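Local coordinates for protein xylosidase (Xanthomonas axonopodis pv. citri, PDB 6XN2) that probably hydrolyses beta-1,4-linked xylo-oligosaccharides as a family 43 glycoside hydrolase, binding xylose units in a pocket beside a calcium ion, at residues A[51-56]-A[308-313]; A[59-64]-A[88-93]; A[139-144]-A[190-195]; A[165-170]-A[183-188]. All coordinates share one frame; numbering follows the deposited sequence.

Contact 1. Residues A[51-56]-A[308-313]. With CA (calcium ion), chain D; GOL (glycerol), chain K.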
# COMPACT_ATOMS: atom_id res chain seq x y z
N PRO A 51 -5.38 1.66 2.65
CA PRO A 51 -5.68 0.71 3.73
C PRO A 51 -4.76 -0.51 3.74
O PRO A 51 -4.64 -1.19 2.73
CB PRO A 51 -7.12 0.31 3.45
CG PRO A 51 -7.24 0.42 1.96
CD PRO A 51 -6.36 1.57 1.55
N SER A 52 -4.18 -0.83 4.87
CA SER A 52 -3.39 -2.02 5.01
C SER A 52 -4.11 -2.91 6.00
O SER A 52 -4.09 -2.65 7.15
CB SER A 52 -1.99 -1.68 5.48
OG SER A 52 -1.19 -1.21 4.45
N ALA A 53 -4.72 -3.97 5.51
CA ALA A 53 -5.54 -4.84 6.37
C ALA A 53 -4.76 -6.06 6.83
O ALA A 53 -4.09 -6.67 6.03
CB ALA A 53 -6.78 -5.25 5.64
N HIS A 54 -4.89 -6.37 8.11
CA HIS A 54 -4.23 -7.56 8.68
C HIS A 54 -5.17 -8.25 9.66
O HIS A 54 -5.99 -7.59 10.23
CB HIS A 54 -2.98 -7.13 9.43
CG HIS A 54 -1.89 -6.64 8.56
ND1 HIS A 54 -0.88 -7.43 8.15
CD2 HIS A 54 -1.65 -5.44 8.02
CE1 HIS A 54 -0.07 -6.75 7.40
NE2 HIS A 54 -0.52 -5.54 7.30
N VAL A 55 -5.03 -9.55 9.80
CA VAL A 55 -5.79 -10.30 10.82
C VAL A 55 -4.81 -10.55 11.96
O VAL A 55 -3.91 -11.35 11.78
CB VAL A 55 -6.36 -11.62 10.31
CG1 VAL A 55 -6.87 -12.45 11.46
CG2 VAL A 55 -7.47 -11.39 9.30
N PHE A 56 -4.97 -9.80 13.03
CA PHE A 56 -4.12 -9.92 14.23
C PHE A 56 -5.03 -10.28 15.39
O PHE A 56 -6.07 -9.70 15.53
CB PHE A 56 -3.46 -8.59 14.56
CG PHE A 56 -2.43 -8.13 13.57
CD1 PHE A 56 -1.69 -9.04 12.85
CD2 PHE A 56 -2.20 -6.79 13.35
CE1 PHE A 56 -0.74 -8.61 11.94
CE2 PHE A 56 -1.25 -6.38 12.45
CZ PHE A 56 -0.51 -7.29 11.75
N HIS A 308 -4.83 2.95 -4.01
CA HIS A 308 -3.97 2.22 -3.12
C HIS A 308 -4.76 1.10 -2.48
O HIS A 308 -5.92 1.24 -2.30
CB HIS A 308 -3.51 3.15 -2.04
CG HIS A 308 -2.18 2.82 -1.49
ND1 HIS A 308 -1.05 3.46 -1.90
CD2 HIS A 308 -1.80 1.99 -0.51
CE1 HIS A 308 -0.02 3.00 -1.23
NE2 HIS A 308 -0.45 2.10 -0.39
N HIS A 309 -4.11 0.03 -2.08
CA HIS A 309 -4.86 -1.09 -1.58
C HIS A 309 -4.12 -2.12 -0.77
O HIS A 309 -2.96 -2.04 -0.60
CB HIS A 309 -5.28 -1.87 -2.80
CG HIS A 309 -4.20 -2.76 -3.33
ND1 HIS A 309 -2.97 -2.29 -3.70
CD2 HIS A 309 -4.12 -4.10 -3.42
CE1 HIS A 309 -2.21 -3.30 -4.07
NE2 HIS A 309 -2.88 -4.41 -3.90
N SER A 310 -4.87 -3.03 -0.18
CA SER A 310 -4.28 -4.22 0.38
C SER A 310 -5.20 -5.40 0.09
O SER A 310 -6.36 -5.22 -0.27
CB SER A 310 -4.00 -4.06 1.87
OG SER A 310 -5.18 -3.86 2.62
N ILE A 311 -4.66 -6.60 0.24
CA ILE A 311 -5.42 -7.82 0.04
C ILE A 311 -5.24 -8.73 1.25
O ILE A 311 -4.12 -9.06 1.63
CB ILE A 311 -4.99 -8.56 -1.24
CG1 ILE A 311 -5.34 -7.73 -2.48
CG2 ILE A 311 -5.61 -9.95 -1.29
CD1 ILE A 311 -4.68 -8.23 -3.74
N CYS A 312 -6.35 -9.10 1.87
CA CYS A 312 -6.25 -9.81 3.16
C CYS A 312 -7.32 -10.87 3.31
O CYS A 312 -8.44 -10.63 2.94
CB CYS A 312 -6.44 -8.78 4.26
SG CYS A 312 -6.34 -9.45 5.93
N LEU A 313 -6.94 -12.02 3.85
CA LEU A 313 -7.89 -13.12 4.09
C LEU A 313 -8.46 -12.98 5.50
O LEU A 313 -7.68 -12.86 6.42
CB LEU A 313 -7.13 -14.44 3.95
CG LEU A 313 -7.93 -15.70 4.24
CD1 LEU A 313 -9.12 -15.80 3.32
CD2 LEU A 313 -7.05 -16.92 4.09
CA CA D . 0.37 0.17 1.18
C1 GOL K . -3.48 -11.22 7.49
O1 GOL K . -4.49 -12.20 7.19
C2 GOL K . -2.20 -11.82 8.00
O2 GOL K . -1.36 -12.33 6.97
C3 GOL K . -1.43 -10.94 8.94
O3 GOL K . -0.24 -10.42 8.38
O HOH W 1 -1.92 -0.85 1.87
O HOH W 2 1.12 -1.63 2.91
O HOH W 3 -0.15 -1.41 -0.87
O HOH W 4 2.60 -0.31 -0.13
O HOH W 5 2.33 1.45 2.42
O HOH W 6 -0.81 1.40 3.19

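Contact 2. Residues A[59-64]-A[88-93]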
# COMPACT_ATOMS: atom_id res chain seq x y z
N ALA A 59 -8.97 -10.72 15.03
CA ALA A 59 -9.77 -9.64 14.46
C ALA A 59 -9.05 -8.97 13.31
O ALA A 59 -7.83 -9.08 13.17
CB ALA A 59 -10.13 -8.62 15.54
N LEU A 60 -9.81 -8.28 12.46
CA LEU A 60 -9.24 -7.58 11.32
C LEU A 60 -8.89 -6.15 11.72
O LEU A 60 -9.77 -5.37 12.09
CB LEU A 60 -10.20 -7.58 10.14
CG LEU A 60 -9.69 -6.85 8.88
CD1 LEU A 60 -9.11 -7.85 7.90
CD2 LEU A 60 -10.81 -6.04 8.26
N TYR A 61 -7.60 -5.84 11.67
CA TYR A 61 -7.12 -4.49 11.94
C TYR A 61 -6.74 -3.80 10.64
O TYR A 61 -6.13 -4.41 9.76
CB TYR A 61 -5.92 -4.52 12.89
CG TYR A 61 -6.30 -4.89 14.30
CD1 TYR A 61 -6.41 -6.21 14.69
CD2 TYR A 61 -6.56 -3.90 15.24
CE1 TYR A 61 -6.77 -6.54 15.99
CE2 TYR A 61 -6.92 -4.23 16.54
CZ TYR A 61 -7.02 -5.54 16.91
OH TYR A 61 -7.39 -5.86 18.20
N ILE A 62 -7.11 -2.53 10.50
CA ILE A 62 -6.75 -1.77 9.31
C ILE A 62 -5.87 -0.60 9.69
O ILE A 62 -6.16 0.13 10.65
CB ILE A 62 -8.00 -1.26 8.57
CG1 ILE A 62 -9.00 -2.40 8.36
CG2 ILE A 62 -7.61 -0.62 7.25
CD1 ILE A 62 -10.35 -1.94 7.87
N TYR A 63 -4.77 -0.44 8.96
CA TYR A 63 -3.83 0.65 9.19
C TYR A 63 -3.81 1.54 7.96
O TYR A 63 -3.08 1.27 7.00
CB TYR A 63 -2.43 0.10 9.52
CG TYR A 63 -2.44 -0.81 10.73
CD1 TYR A 63 -2.78 -2.16 10.61
CD2 TYR A 63 -2.14 -0.33 11.99
CE1 TYR A 63 -2.82 -2.99 11.73
CE2 TYR A 63 -2.17 -1.16 13.11
CZ TYR A 63 -2.51 -2.49 12.97
OH TYR A 63 -2.54 -3.32 14.09
N PRO A 64 -4.65 2.58 7.96
CA PRO A 64 -4.73 3.51 6.82
C PRO A 64 -3.99 4.82 7.10
O PRO A 64 -3.57 5.05 8.24
CB PRO A 64 -6.23 3.74 6.69
CG PRO A 64 -6.71 3.70 8.13
CD PRO A 64 -5.76 2.79 8.91
N VAL A 88 -5.97 3.52 13.95
CA VAL A 88 -6.11 2.11 13.69
C VAL A 88 -7.59 1.76 13.68
O VAL A 88 -8.29 2.17 14.51
CB VAL A 88 -5.35 1.25 14.69
CG1 VAL A 88 -5.57 -0.21 14.41
CG2 VAL A 88 -3.89 1.56 14.62
N LEU A 89 -8.05 1.02 12.69
CA LEU A 89 -9.44 0.62 12.61
C LEU A 89 -9.56 -0.89 12.81
O LEU A 89 -8.61 -1.63 12.56
CB LEU A 89 -10.05 1.02 11.26
CG LEU A 89 -9.76 2.46 10.80
CD1 LEU A 89 -10.28 2.70 9.37
CD2 LEU A 89 -10.37 3.46 11.76
N ARG A 90 -10.71 -1.35 13.27
CA ARG A 90 -10.90 -2.78 13.49
C ARG A 90 -12.29 -3.27 13.09
O ARG A 90 -13.29 -2.59 13.30
CB ARG A 90 -10.64 -3.13 14.96
CG ARG A 90 -10.86 -4.60 15.31
CD ARG A 90 -10.47 -4.90 16.75
NE ARG A 90 -11.30 -4.15 17.69
CZ ARG A 90 -10.92 -3.79 18.91
NH1 ARG A 90 -9.71 -4.11 19.36
NH2 ARG A 90 -11.75 -3.11 19.69
N MET A 91 -12.33 -4.46 12.49
CA MET A 91 -13.56 -5.22 12.38
C MET A 91 -13.40 -6.46 13.24
O MET A 91 -12.56 -7.31 12.96
CB MET A 91 -13.86 -5.61 10.93
CG MET A 91 -14.27 -4.44 10.06
SD MET A 91 -14.54 -4.93 8.35
CE MET A 91 -15.93 -6.03 8.53
N ALA A 92 -14.20 -6.55 14.30
CA ALA A 92 -14.08 -7.64 15.26
C ALA A 92 -14.35 -9.00 14.62
O ALA A 92 -13.77 -10.01 15.02
CB ALA A 92 -15.01 -7.42 16.44
N HIS A 93 -15.24 -9.02 13.63
CA HIS A 93 -15.59 -10.24 12.91
C HIS A 93 -16.08 -9.86 11.52
O HIS A 93 -16.30 -8.67 11.25
CB HIS A 93 -16.65 -11.03 13.69
CG HIS A 93 -17.85 -10.23 14.06
ND1 HIS A 93 -18.06 -9.75 15.34
CD2 HIS A 93 -18.89 -9.78 13.32
CE1 HIS A 93 -19.19 -9.07 15.37
NE2 HIS A 93 -19.71 -9.07 14.16

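Contact 3. Residues A[139-144]-A[190-195]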
# COMPACT_ATOMS: atom_id res chain seq x y z
N ASP A 139 14.81 17.75 5.38
CA ASP A 139 15.49 18.07 4.12
C ASP A 139 14.73 17.57 2.89
O ASP A 139 15.28 17.57 1.78
CB ASP A 139 16.92 17.51 4.11
CG ASP A 139 16.98 15.98 4.08
OD1 ASP A 139 15.94 15.29 4.00
OD2 ASP A 139 18.11 15.45 4.13
N GLY A 140 13.49 17.15 3.08
CA GLY A 140 12.62 16.82 1.96
C GLY A 140 12.67 15.38 1.47
O GLY A 140 11.89 15.00 0.60
N MET A 141 13.53 14.56 2.02
CA MET A 141 13.64 13.19 1.61
C MET A 141 12.76 12.24 2.41
O MET A 141 12.77 12.26 3.60
CB MET A 141 15.07 12.71 1.74
CG MET A 141 16.12 13.45 0.95
SD MET A 141 15.88 13.39 -0.81
CE MET A 141 14.93 14.82 -1.08
N PHE A 142 12.01 11.41 1.70
CA PHE A 142 11.22 10.35 2.32
C PHE A 142 12.11 9.22 2.82
O PHE A 142 13.08 8.83 2.16
CB PHE A 142 10.20 9.77 1.34
CG PHE A 142 8.89 10.51 1.29
CD1 PHE A 142 8.08 10.61 2.42
CD2 PHE A 142 8.44 11.08 0.11
CE1 PHE A 142 6.88 11.28 2.37
CE2 PHE A 142 7.23 11.74 0.05
CZ PHE A 142 6.45 11.84 1.19
N GLN A 143 11.71 8.60 3.90
CA GLN A 143 12.32 7.42 4.46
C GLN A 143 11.23 6.66 5.21
O GLN A 143 10.17 7.12 5.41
CB GLN A 143 13.51 7.71 5.36
CG GLN A 143 14.85 7.76 4.67
CD GLN A 143 16.01 7.66 5.63
OE1 GLN A 143 16.47 8.63 6.11
NE2 GLN A 143 16.46 6.49 5.88
N ILE A 144 11.52 5.45 5.59
CA ILE A 144 10.55 4.63 6.26
C ILE A 144 10.99 4.41 7.69
O ILE A 144 12.10 3.96 7.94
CB ILE A 144 10.38 3.29 5.52
CG1 ILE A 144 9.74 3.55 4.16
CG2 ILE A 144 9.52 2.33 6.35
CD1 ILE A 144 9.74 2.37 3.27
N GLY A 190 6.29 11.63 -6.88
CA GLY A 190 6.42 12.20 -5.56
C GLY A 190 7.00 11.30 -4.50
O GLY A 190 7.46 11.73 -3.49
N GLY A 191 7.01 10.03 -4.77
CA GLY A 191 7.53 9.10 -3.83
C GLY A 191 9.02 9.01 -3.79
O GLY A 191 9.44 8.21 -2.98
N GLN A 192 9.70 9.46 -4.89
CA GLN A 192 11.16 9.64 -4.98
C GLN A 192 12.00 8.40 -5.31
O GLN A 192 13.23 8.50 -5.39
CB GLN A 192 11.71 10.24 -3.67
CG GLN A 192 11.07 11.58 -3.29
CD GLN A 192 11.58 12.14 -1.96
OE1 GLN A 192 12.20 11.43 -1.16
NE2 GLN A 192 11.33 13.42 -1.73
N LEU A 193 11.37 7.25 -5.55
CA LEU A 193 12.13 6.03 -5.84
C LEU A 193 13.03 6.17 -7.08
O LEU A 193 14.06 5.50 -7.20
CB LEU A 193 11.17 4.84 -6.04
CG LEU A 193 11.75 3.48 -6.45
CD1 LEU A 193 12.67 2.90 -5.38
CD2 LEU A 193 10.63 2.50 -6.78
N GLN A 194 12.65 7.07 -7.98
CA GLN A 194 13.39 7.29 -9.22
C GLN A 194 14.77 7.89 -8.98
O GLN A 194 15.63 7.83 -9.86
CB GLN A 194 12.59 8.18 -10.17
CG GLN A 194 12.44 9.63 -9.72
CD GLN A 194 11.27 9.86 -8.77
OE1 GLN A 194 10.71 8.92 -8.20
NE2 GLN A 194 10.90 11.12 -8.60
N HIS A 195 14.97 8.47 -7.80
CA HIS A 195 16.27 9.05 -7.44
C HIS A 195 17.25 8.05 -6.85
O HIS A 195 18.33 8.44 -6.38
CB HIS A 195 16.07 10.20 -6.47
CG HIS A 195 15.50 11.42 -7.11
ND1 HIS A 195 14.24 11.90 -6.81
CD2 HIS A 195 16.00 12.26 -8.05
CE1 HIS A 195 13.99 12.98 -7.53
NE2 HIS A 195 15.04 13.21 -8.29
O HOH W 7 13.48 9.26 -0.45

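Contact 4. Residues A[165-170]-A[183-188]. With XYP (beta-D-xylopyranose), chain E.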
# COMPACT_ATOMS: atom_id res chain seq x y z
N GLY A 165 18.63 1.89 5.33
CA GLY A 165 18.50 1.18 4.09
C GLY A 165 17.18 1.46 3.42
O GLY A 165 16.92 0.95 2.38
N THR A 166 16.35 2.26 4.07
CA THR A 166 15.09 2.61 3.51
C THR A 166 15.14 4.00 2.97
O THR A 166 15.92 4.79 3.31
CB THR A 166 13.90 2.44 4.45
OG1 THR A 166 13.96 3.41 5.47
CG2 THR A 166 13.89 1.08 5.02
N TYR A 167 14.27 4.17 2.02
CA TYR A 167 14.06 5.37 1.26
C TYR A 167 12.72 5.27 0.53
O TYR A 167 12.04 4.26 0.74
CB TYR A 167 15.19 5.55 0.27
CG TYR A 167 15.49 4.37 -0.56
CD1 TYR A 167 16.36 3.42 -0.13
CD2 TYR A 167 14.97 4.22 -1.79
CE1 TYR A 167 16.65 2.34 -0.87
CE2 TYR A 167 15.28 3.16 -2.55
CZ TYR A 167 16.13 2.21 -2.07
OH TYR A 167 16.45 1.13 -2.79
N SER A 168 12.22 6.37 -0.10
CA SER A 168 10.96 6.37 -0.82
C SER A 168 9.81 6.06 0.16
O SER A 168 9.93 6.32 1.37
CB SER A 168 11.00 5.36 -1.98
OG SER A 168 9.94 5.57 -2.90
N ILE A 169 8.71 5.55 -0.34
CA ILE A 169 7.51 5.38 0.47
C ILE A 169 6.80 4.05 0.41
O ILE A 169 7.35 3.09 -0.02
CB ILE A 169 6.47 6.41 -0.01
CG1 ILE A 169 6.25 6.28 -1.50
CG2 ILE A 169 6.93 7.81 0.18
CD1 ILE A 169 5.13 7.13 -2.03
N ASP A 170 5.59 4.02 0.98
CA ASP A 170 4.65 2.90 0.82
C ASP A 170 5.16 1.53 1.28
O ASP A 170 5.17 0.58 0.49
CB ASP A 170 4.22 2.83 -0.65
CG ASP A 170 3.36 4.00 -1.05
OD1 ASP A 170 3.14 4.89 -0.18
OD2 ASP A 170 2.89 4.05 -2.21
N LEU A 183 10.05 -6.71 3.91
CA LEU A 183 9.59 -5.35 3.70
C LEU A 183 9.66 -5.00 2.22
O LEU A 183 10.69 -5.19 1.58
CB LEU A 183 10.42 -4.36 4.53
CG LEU A 183 10.14 -2.87 4.25
CD1 LEU A 183 8.73 -2.47 4.68
CD2 LEU A 183 11.19 -2.00 4.91
N TYR A 184 8.54 -4.52 1.69
CA TYR A 184 8.48 -4.01 0.32
C TYR A 184 8.25 -2.52 0.38
O TYR A 184 7.49 -2.05 1.21
CB TYR A 184 7.35 -4.68 -0.47
CG TYR A 184 7.50 -6.17 -0.61
CD1 TYR A 184 7.08 -7.04 0.40
CD2 TYR A 184 8.07 -6.72 -1.77
CE1 TYR A 184 7.22 -8.42 0.26
CE2 TYR A 184 8.20 -8.10 -1.91
CZ TYR A 184 7.78 -8.94 -0.89
OH TYR A 184 7.91 -10.30 -1.03
N PHE A 185 8.90 -1.77 -0.51
CA PHE A 185 8.64 -0.34 -0.56
C PHE A 185 8.95 0.29 -1.91
O PHE A 185 9.57 -0.33 -2.78
CB PHE A 185 9.41 0.38 0.56
CG PHE A 185 10.92 0.20 0.53
CD1 PHE A 185 11.52 -0.90 1.12
CD2 PHE A 185 11.74 1.17 -0.05
CE1 PHE A 185 12.91 -1.06 1.11
CE2 PHE A 185 13.12 1.03 -0.06
CZ PHE A 185 13.71 -0.09 0.52
N GLY A 186 8.48 1.52 -2.08
CA GLY A 186 8.74 2.26 -3.29
C GLY A 186 7.54 2.99 -3.87
O GLY A 186 6.40 2.54 -3.79
N GLY A 187 7.82 4.14 -4.45
CA GLY A 187 6.82 4.88 -5.20
C GLY A 187 7.58 5.89 -6.04
O GLY A 187 8.48 6.55 -5.52
N ILE A 188 7.24 6.00 -7.30
CA ILE A 188 7.88 6.96 -8.16
C ILE A 188 7.21 8.33 -8.08
O ILE A 188 6.40 8.54 -7.22
CB ILE A 188 8.06 6.47 -9.61
CG1 ILE A 188 6.72 6.20 -10.26
CG2 ILE A 188 8.96 5.25 -9.64
CD1 ILE A 188 6.84 5.87 -11.71
O1 XYP E . 1.14 9.13 -3.73
C1 XYP E . 0.27 8.68 -2.72
C2 XYP E . 1.05 7.76 -1.80
C3 XYP E . 0.37 7.54 -0.49
C4 XYP E . -0.08 8.87 0.10
C5 XYP E . -0.94 9.58 -0.90
O2 XYP E . 1.28 6.48 -2.37
O3 XYP E . 1.38 6.96 0.28
O4 XYP E . -0.85 8.64 1.23
O5 XYP E . -0.23 9.82 -2.08

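Contact 1. Residues A[51-56]-A[308-313]
Ser-310 reaches across to strand 51-56 and spans two peptide groups of its backbone with one hydroxyl. OG donates to Pro-51 O at 2.7 Å and accepts from Ala-53 N at 2.9 Å. The first bond is not aimed at a lone pair, since OG stands 45° out of the carbonyl plane of Pro-51. With chi1 at 62°, OG sits between its own backbone N and carbonyl carbon, and this rotation carries it over the neighbouring strand. The two strands run nearly parallel, 15° apart, with axes 6.1 Å from each other, yet each pairs with another partner: Ser-52 and His-54 bond to strand 59-67, Ser-310 and Cys-312 to strand 317-324. The contact is therefore a seam between two antiparallel sheets, consistent with neighbouring blades of the five-bladed beta-propeller of family 43. Further along, Ala-53 CB meets Cys-312 CB at 3.8 Å. Cys-312 SG is turned opposite its own N, which brings it to 4.0 Å from Val-55 CG2. A glycerol, probably from the crystallisation liquor, sits at this outer end, its O3 hydrogen-bonded to His-54 ND1 near the imidazole plane; His-54 NE2 is held by Asp-121. At the inner end His-308 NE2 binds the calcium at 2.6 Å, the metal lying in the ring plane, and six waters complete its shell. Water 1 of that shell lies within hydrogen-bonding reach of Pro-51 O, Ser-52 OG and His-309 O and can donate to at most two at a time. Ser-52 OG also hydrogen-bonds to Pro-120 O.

Contact 2. Residues A[59-64]-A[88-93]
Two adjacent strands of the antiparallel four-stranded sheet 47-56, 59-67, 85-91 and 99-106 meet here, a sheet consistent with one blade of the family 43 beta-propeller. Leu-60 with Met-91 and Ile-62 with Leu-89 are hydrogen-bonded pairs, and Tyr-61 with Arg-90 between them is a non-hydrogen-bonded pair. On the face carrying Leu-60, Ile-62, Leu-89 and Met-91 the contacts are apolar: Leu-60 CD2 lies 3.9 Å from Met-91 SD, and Ile-337 of strand 336-342 packs on Ile-62 and Leu-89. On the other face the chain of Arg-90 runs along the phenol of Tyr-61. Arg-90 CG stands over one face of it, 4.2 Å from the centroid of the Tyr-61 ring, in a CH-pi contact. A bend at chi3 (63°) then turns the guanidinium back to the phenol oxygen, with Arg-90 NH1 donating to Tyr-61 OH at 3.1 Å, within the guanidinium plane. Val-88 CG2 packs 3.6 Å from Tyr-63 CE2. Arg-90 NH2 also forms a salt bridge with Glu-99 on the next strand, so two partners fix the guanidinium. The NH1 bond may polarise the Tyr-61 oxygen, an effect that the charge of Glu-99 would temper.

Contact 3. Residues A[139-144]-A[190-195]
Backbone approach is loose, the nearest CA atoms, those of Phe-142 and Gly-191, being 7.3 Å apart, and the side chain of Gln-192 closes the distance. It joins the turn leading into strand 142-149 of the family 43 beta-propeller to the loop after strand 181-185. The amide of Gln-192 grips the backbone on both flanks of Met-141. NE2 donates to Gly-140 O at 2.9 Å, with the acceptor only 3° out of the amide plane, while OE1 accepts from Phe-142 N, also at 2.9 Å and with an angle of 169° at the hydrogen. The chain, extended beyond CG (chi2 178°), carries the amide to these two peptide groups, and the two bonds together fix which end of it carries the oxygen. An Asx turn shapes the approach on the other segment, Asp-139 OD1 accepting from Met-141 N at 3.2 Å. The Met-141 methyl CE packs 3.9 Å from Gln-192 NE2. The phenyl ring of Phe-142, which also meets Trp-118 of the xylose pocket, directs its edge to the loop, CE2 lying 3.5 Å from Gly-190 O. Water 7 donates to both Phe-142 O and Gln-192 OE1, at 2.7 and 2.6 Å respectively.

Contact 4. Residues A[165-170]-A[183-188]
Aromatic packing joins Tyr-167 to Phe-185 in a T-shaped pair. The edge of Phe-185 points into the face of Tyr-167 with the planes at 87° and the centroids 5.1 Å apart. CE2 of Phe-185 stands over the centre of the tyrosine ring, 3.8 Å from Tyr-167 CZ. Both rings start from the same kind of rotamer, CG lodged between backbone N and carbonyl carbon (chi1 59° for Phe-185). Beyond the pair, the hydroxyl of Tyr-167 is held by Asn-199.

Hydrogen bonding follows where the two backbones come closest. Gly-186 N donates to Ile-169 O at 2.8 Å. One residue further, Gly-187 N donates to Ser-168 OG at 3.0 Å, a more bent bond with 137° at the hydrogen; the same hydroxyl also bonds to Gly-191 O. These bonds tie the loop before strand 172-175 to the end of strand 181-185, at the substrate pocket of the five-bladed beta-propeller characteristic of family 43. Apolar packing accompanies them: Ile-169 CG1 lies 4.0 Å from both N and CA of Gly-187, so the isoleucine rests directly on the glycine backbone.

Within these segments Asp-170 binds the sugar, its carboxylate receiving two hydroxyls of the xylose, one on each oxygen. O3 of the sugar donates to Asp-170 OD1 at 2.8 Å and O2 to Asp-170 OD2 at 2.9 Å. Asp-50, Ala-119 and Glu-257 bind the same sugar, and Ile-169 CD1 approaches its O2 to 3.9 Å.

In the fold
Contact 1 closes the longest loop of the chain among the four, 51-56 to 308-313, and the other three are nested inside it. Contact 2 follows directly in the same sheet, its centre 9 Å from that of contact 1, with strands 47-56 and 59-67 side by side. Contact 4 is nested in turn within contact 3, their centres 8 Å apart; Gly-191 O and Ser-168 OG join them. Contacts 2 and 3 are 29 Å apart between centres, on opposite sides of the chain's centre. Contacts 1 and 4, 18 Å apart between centres, nevertheless touch where His-308 packs on Asp-170, so loops from distant parts of the chain meet beside the sugar and the calcium.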